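Local coordinates for protein geranyltranstransferase (Legionella pneumophila subsp. pneumophila, PDB 3LOM) that probably catalyses the magnesium-dependent chain elongation of allylic diphosphates with isopentenyl diphosphate, as in farnesyl and geranylgeranyl diphosphate synthases, at residues A[264-267]-A[268-272]; A[286-289]-A[290-294]. All coordinates share one frame; numbering follows the deposited sequence.

Both contacts are local and lie in series on helix 263-279 and at the entry to helix 289-303 of this mainly helical chain. Running from the N terminus, the chain first reaches contact 1, a turn near the start of helix 263-279, whose apolar side rests on helix 209-236. It follows that helix to its end, passes through a short loop, and enters contact 2, where residues 286-289 lead into helix 289-303, beside helices 53-64 and 5-28. Neither contact closes a long loop, and they neither nest nor cross: contact 1 is complete before contact 2 opens. Their centres are 23 Å apart and their nearest atoms about 12 Å, so they do not touch.

Contact 1 of 2, residues A[264-267]-A[268-272]; sequences QQLE and EEIAV
L266 and I270 meet one turn apart on helix 263-279, a local i to i+4 contact near the start of that helix, on the side turned to helix 209-236. L266 CD1 reaches I270 CD1 at 4.1 Å, the two side chains crossing at a slant. In I270, CG1 lies beside the backbone N (chi1 -46°), which carries the ethyl arm back over the preceding turn and brings CD1 to the leucine. The L266 carbonyl oxygen accepts the nearly straight bond from I270 N (2.8 Å, 172° at the hydrogen). E268 N to Q264 O, E269 N to Q265 O and A271 N to E267 O complete the alpha-helical ladder. On helix 209-236, L266 packs against Y232, while I270 touches M228 and Q229; E269 touches M228, and also F261 in the loop before the helix. E267, extended beyond CG, sends OE2 to a hydrogen bond with Y232 OH, while its OE1 lies close to E306 OE2, a like-charge pair that may raise the pKa of one of the two acids. The helix is thus amphipathic here: leucine and isoleucine are buried against the neighbouring helix, and the E267 carboxylate adds a polar tie to the same tyrosine that L266 packs on.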
loop_
_atom_site.group_PDB
_atom_site.type_symbol
_atom_site.label_atom_id
_atom_site.label_comp_id
_atom_site.label_asym_id
_atom_site.label_seq_id
_atom_site.Cartn_x
_atom_site.Cartn_y
_atom_site.Cartn_z
ATOM N N GLN A 264 -37.188 -12.357 10.381
ATOM C CA GLN A 264 -38.137 -11.315 9.981
ATOM C C GLN A 264 -37.579 -9.920 10.235
ATOM O O GLN A 264 -37.800 -9.003 9.439
ATOM C CB GLN A 264 -39.490 -11.471 10.702
ATOM C CG GLN A 264 -39.693 -12.749 11.543
ATOM C CD GLN A 264 -39.734 -14.056 10.740
ATOM O OE1 GLN A 264 -39.395 -15.118 11.268
ATOM N NE2 GLN A 264 -40.141 -13.980 9.471
ATOM N N GLN A 265 -36.862 -9.777 11.351
ATOM C CA GLN A 265 -36.207 -8.521 11.720
ATOM C C GLN A 265 -35.126 -8.153 10.718
ATOM O O GLN A 265 -35.036 -6.996 10.297
ATOM C CB GLN A 265 -35.577 -8.622 13.110
ATOM C CG GLN A 265 -36.554 -8.555 14.268
ATOM C CD GLN A 265 -35.877 -8.837 15.589
ATOM O OE1 GLN A 265 -35.495 -9.972 15.874
ATOM N NE2 GLN A 265 -35.716 -7.801 16.404
ATOM N N LEU A 266 -34.313 -9.142 10.349
ATOM C CA LEU A 266 -33.236 -8.936 9.392
ATOM C C LEU A 266 -33.807 -8.555 8.036
ATOM O O LEU A 266 -33.347 -7.587 7.437
ATOM C CB LEU A 266 -32.329 -10.167 9.290
ATOM C CG LEU A 266 -31.044 -10.105 8.448
ATOM C CD1 LEU A 266 -30.295 -8.770 8.537
ATOM C CD2 LEU A 266 -30.135 -11.240 8.857
ATOM N N GLU A 267 -34.827 -9.296 7.593
ATOM C CA GLU A 267 -35.553 -9.024 6.346
ATOM C C GLU A 267 -36.046 -7.585 6.244
ATOM O O GLU A 267 -35.925 -6.959 5.189
ATOM C CB GLU A 267 -36.743 -9.973 6.201
ATOM C CG GLU A 267 -36.410 -11.313 5.566
ATOM C CD GLU A 267 -37.490 -12.362 5.789
ATOM O OE1 GLU A 267 -38.654 -11.987 6.060
ATOM O OE2 GLU A 267 -37.171 -13.568 5.692
ATOM N N GLU A 268 -36.590 -7.067 7.344
ATOM C CA GLU A 268 -37.054 -5.685 7.378
ATOM C C GLU A 268 -35.890 -4.700 7.432
ATOM O O GLU A 268 -35.946 -3.660 6.780
ATOM C CB GLU A 268 -38.040 -5.452 8.528
ATOM C CG GLU A 268 -38.807 -4.121 8.453
ATOM C CD GLU A 268 -39.756 -4.029 7.262
ATOM O OE1 GLU A 268 -40.279 -5.072 6.817
ATOM O OE2 GLU A 268 -39.986 -2.904 6.770
ATOM N N GLU A 269 -34.840 -5.039 8.182
ATOM C CA GLU A 269 -33.610 -4.234 8.204
ATOM C C GLU A 269 -33.025 -4.078 6.798
ATOM O O GLU A 269 -32.662 -2.963 6.409
ATOM C CB GLU A 269 -32.568 -4.822 9.164
ATOM C CG GLU A 269 -32.787 -4.478 10.632
ATOM C CD GLU A 269 -32.092 -3.191 11.074
ATOM O OE1 GLU A 269 -31.411 -2.539 10.254
ATOM O OE2 GLU A 269 -32.230 -2.822 12.259
ATOM N N ILE A 270 -32.961 -5.187 6.048
ATOM C CA ILE A 270 -32.615 -5.172 4.615
ATOM C C ILE A 270 -33.507 -4.178 3.862
ATOM O O ILE A 270 -33.008 -3.281 3.178
ATOM C CB ILE A 270 -32.791 -6.567 3.916
ATOM C CG1 ILE A 270 -32.199 -7.726 4.735
ATOM C CG2 ILE A 270 -32.246 -6.547 2.483
ATOM C CD1 ILE A 270 -30.731 -7.992 4.558
ATOM N N ALA A 271 -34.821 -4.343 4.018
ATOM C CA ALA A 271 -35.814 -3.552 3.289
ATOM C C ALA A 271 -35.737 -2.063 3.600
ATOM O O ALA A 271 -35.705 -1.246 2.677
ATOM C CB ALA A 271 -37.223 -4.082 3.547
ATOM N N VAL A 272 -35.682 -1.725 4.890
ATOM C CA VAL A 272 -35.654 -0.327 5.332
ATOM C C VAL A 272 -34.401 0.378 4.820
ATOM O O VAL A 272 -34.491 1.490 4.297
ATOM C CB VAL A 272 -35.767 -0.168 6.885
ATOM C CG1 VAL A 272 -35.841 1.301 7.273
ATOM C CG2 VAL A 272 -36.991 -0.876 7.425
#

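Contact 2 of 2, residues A[286-289]-A[290-294]; sequences SKAA and ALIEL
A288 and I292 touch where the chain enters helix 289-303. The ethyl arm of I292 does the reaching: CG1 sits beside the backbone N (chi1 -68°) and CD1 is swung out by chi2 of 154°, which lays the arm back along the A288 peptide. CD1 ends 3.9 Å from A288 CB and 3.5 Å from A288 O, while CG2 takes the position anti to the backbone N. The same carbonyl accepts the bond from I292 N at 2.9 Å, nearly in line with the C=O. The next bond, E293 N to A289 O, is longer at 3.2 Å, and its donor stands above the carbonyl plane. Here the chain passes into the regular i to i+4 pattern of helix 289-303, which L294 N to A290 O carries on; the helix belongs to the mainly helical isoprenoid synthase fold of the FPP/GGPP synthase family. L291 has its CB 3.6 Å from A288 O, and with CG anti to the backbone N (chi1 -174°) its buried side chain is directed to L64 of helix 53-64 and L281 of the preceding loop. A288 packs on the same two leucines, and L281 also meets I292. E293 crosses the contact with its CB, 3.5 Å from A289 O, and its side chain touches I13 of helix 5-28.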
loop_
_atom_site.group_PDB
_atom_site.type_symbol
_atom_site.label_atom_id
_atom_site.label_comp_id
_atom_site.label_asym_id
_atom_site.label_seq_id
_atom_site.Cartn_x
_atom_site.Cartn_y
_atom_site.Cartn_z
ATOM N N SER A 286 -34.702 11.134 -12.794
ATOM C CA SER A 286 -34.621 10.190 -13.916
ATOM C C SER A 286 -33.186 9.918 -14.361
ATOM O O SER A 286 -32.910 8.888 -14.977
ATOM C CB SER A 286 -35.447 10.688 -15.108
ATOM O OG SER A 286 -36.821 10.389 -14.941
ATOM N N LYS A 287 -32.287 10.851 -14.048
ATOM C CA LYS A 287 -30.855 10.713 -14.316
ATOM C C LYS A 287 -30.228 9.560 -13.511
ATOM O O LYS A 287 -29.229 8.972 -13.930
ATOM C CB LYS A 287 -30.148 12.034 -14.000
ATOM C CG LYS A 287 -28.748 12.171 -14.573
ATOM C CD LYS A 287 -28.163 13.525 -14.239
ATOM C CE LYS A 287 -26.772 13.687 -14.829
ATOM N NZ LYS A 287 -26.125 14.933 -14.335
ATOM N N ALA A 288 -30.837 9.233 -12.370
ATOM C CA ALA A 288 -30.348 8.177 -11.483
ATOM C C ALA A 288 -30.951 6.799 -11.753
ATOM O O ALA A 288 -30.652 5.845 -11.027
ATOM C CB ALA A 288 -30.575 8.571 -10.025
ATOM N N ALA A 289 -31.776 6.689 -12.798
ATOM C CA ALA A 289 -32.530 5.456 -13.093
ATOM C C ALA A 289 -31.652 4.232 -13.355
ATOM O O ALA A 289 -32.092 3.094 -13.166
ATOM C CB ALA A 289 -33.496 5.677 -14.255
ATOM N N ALA A 290 -30.417 4.484 -13.792
ATOM C CA ALA A 290 -29.412 3.443 -13.974
ATOM C C ALA A 290 -29.006 2.847 -12.627
ATOM O O ALA A 290 -28.994 1.623 -12.458
ATOM C CB ALA A 290 -28.197 4.005 -14.704
ATOM N N LEU A 291 -28.695 3.727 -11.676
ATOM C CA LEU A 291 -28.265 3.331 -10.335
ATOM C C LEU A 291 -29.391 2.706 -9.516
ATOM O O LEU A 291 -29.148 1.785 -8.739
ATOM C CB LEU A 291 -27.655 4.529 -9.595
ATOM C CG LEU A 291 -26.995 4.346 -8.219
ATOM C CD1 LEU A 291 -26.081 3.122 -8.146
ATOM C CD2 LEU A 291 -26.225 5.606 -7.850
ATOM N N ILE A 292 -30.610 3.208 -9.708
ATOM C CA ILE A 292 -31.801 2.710 -9.012
ATOM C C ILE A 292 -32.112 1.264 -9.419
ATOM O O ILE A 292 -32.445 0.428 -8.569
ATOM C CB ILE A 292 -33.021 3.656 -9.243
ATOM C CG1 ILE A 292 -32.785 4.999 -8.543
ATOM C CG2 ILE A 292 -34.328 3.031 -8.745
ATOM C CD1 ILE A 292 -33.540 6.168 -9.161
ATOM N N GLU A 293 -31.968 0.976 -10.711
ATOM C CA GLU A 293 -32.170 -0.375 -11.241
ATOM C C GLU A 293 -31.102 -1.339 -10.717
ATOM O O GLU A 293 -31.409 -2.488 -10.397
ATOM C CB GLU A 293 -32.192 -0.363 -12.776
ATOM C CG GLU A 293 -33.117 -1.412 -13.411
ATOM C CD GLU A 293 -32.534 -2.823 -13.408
ATOM O OE1 GLU A 293 -31.331 -2.980 -13.719
ATOM O OE2 GLU A 293 -33.283 -3.778 -13.098
ATOM N N LEU A 294 -29.859 -0.863 -10.623
ATOM C CA LEU A 294 -28.778 -1.647 -10.020
ATOM C C LEU A 294 -29.049 -1.934 -8.541
ATOM O O LEU A 294 -28.854 -3.061 -8.078
ATOM C CB LEU A 294 -27.421 -0.952 -10.190
ATOM C CG LEU A 294 -26.233 -1.684 -9.549
ATOM C CD1 LEU A 294 -25.915 -2.980 -10.284
ATOM C CD2 LEU A 294 -25.004 -0.793 -9.444
#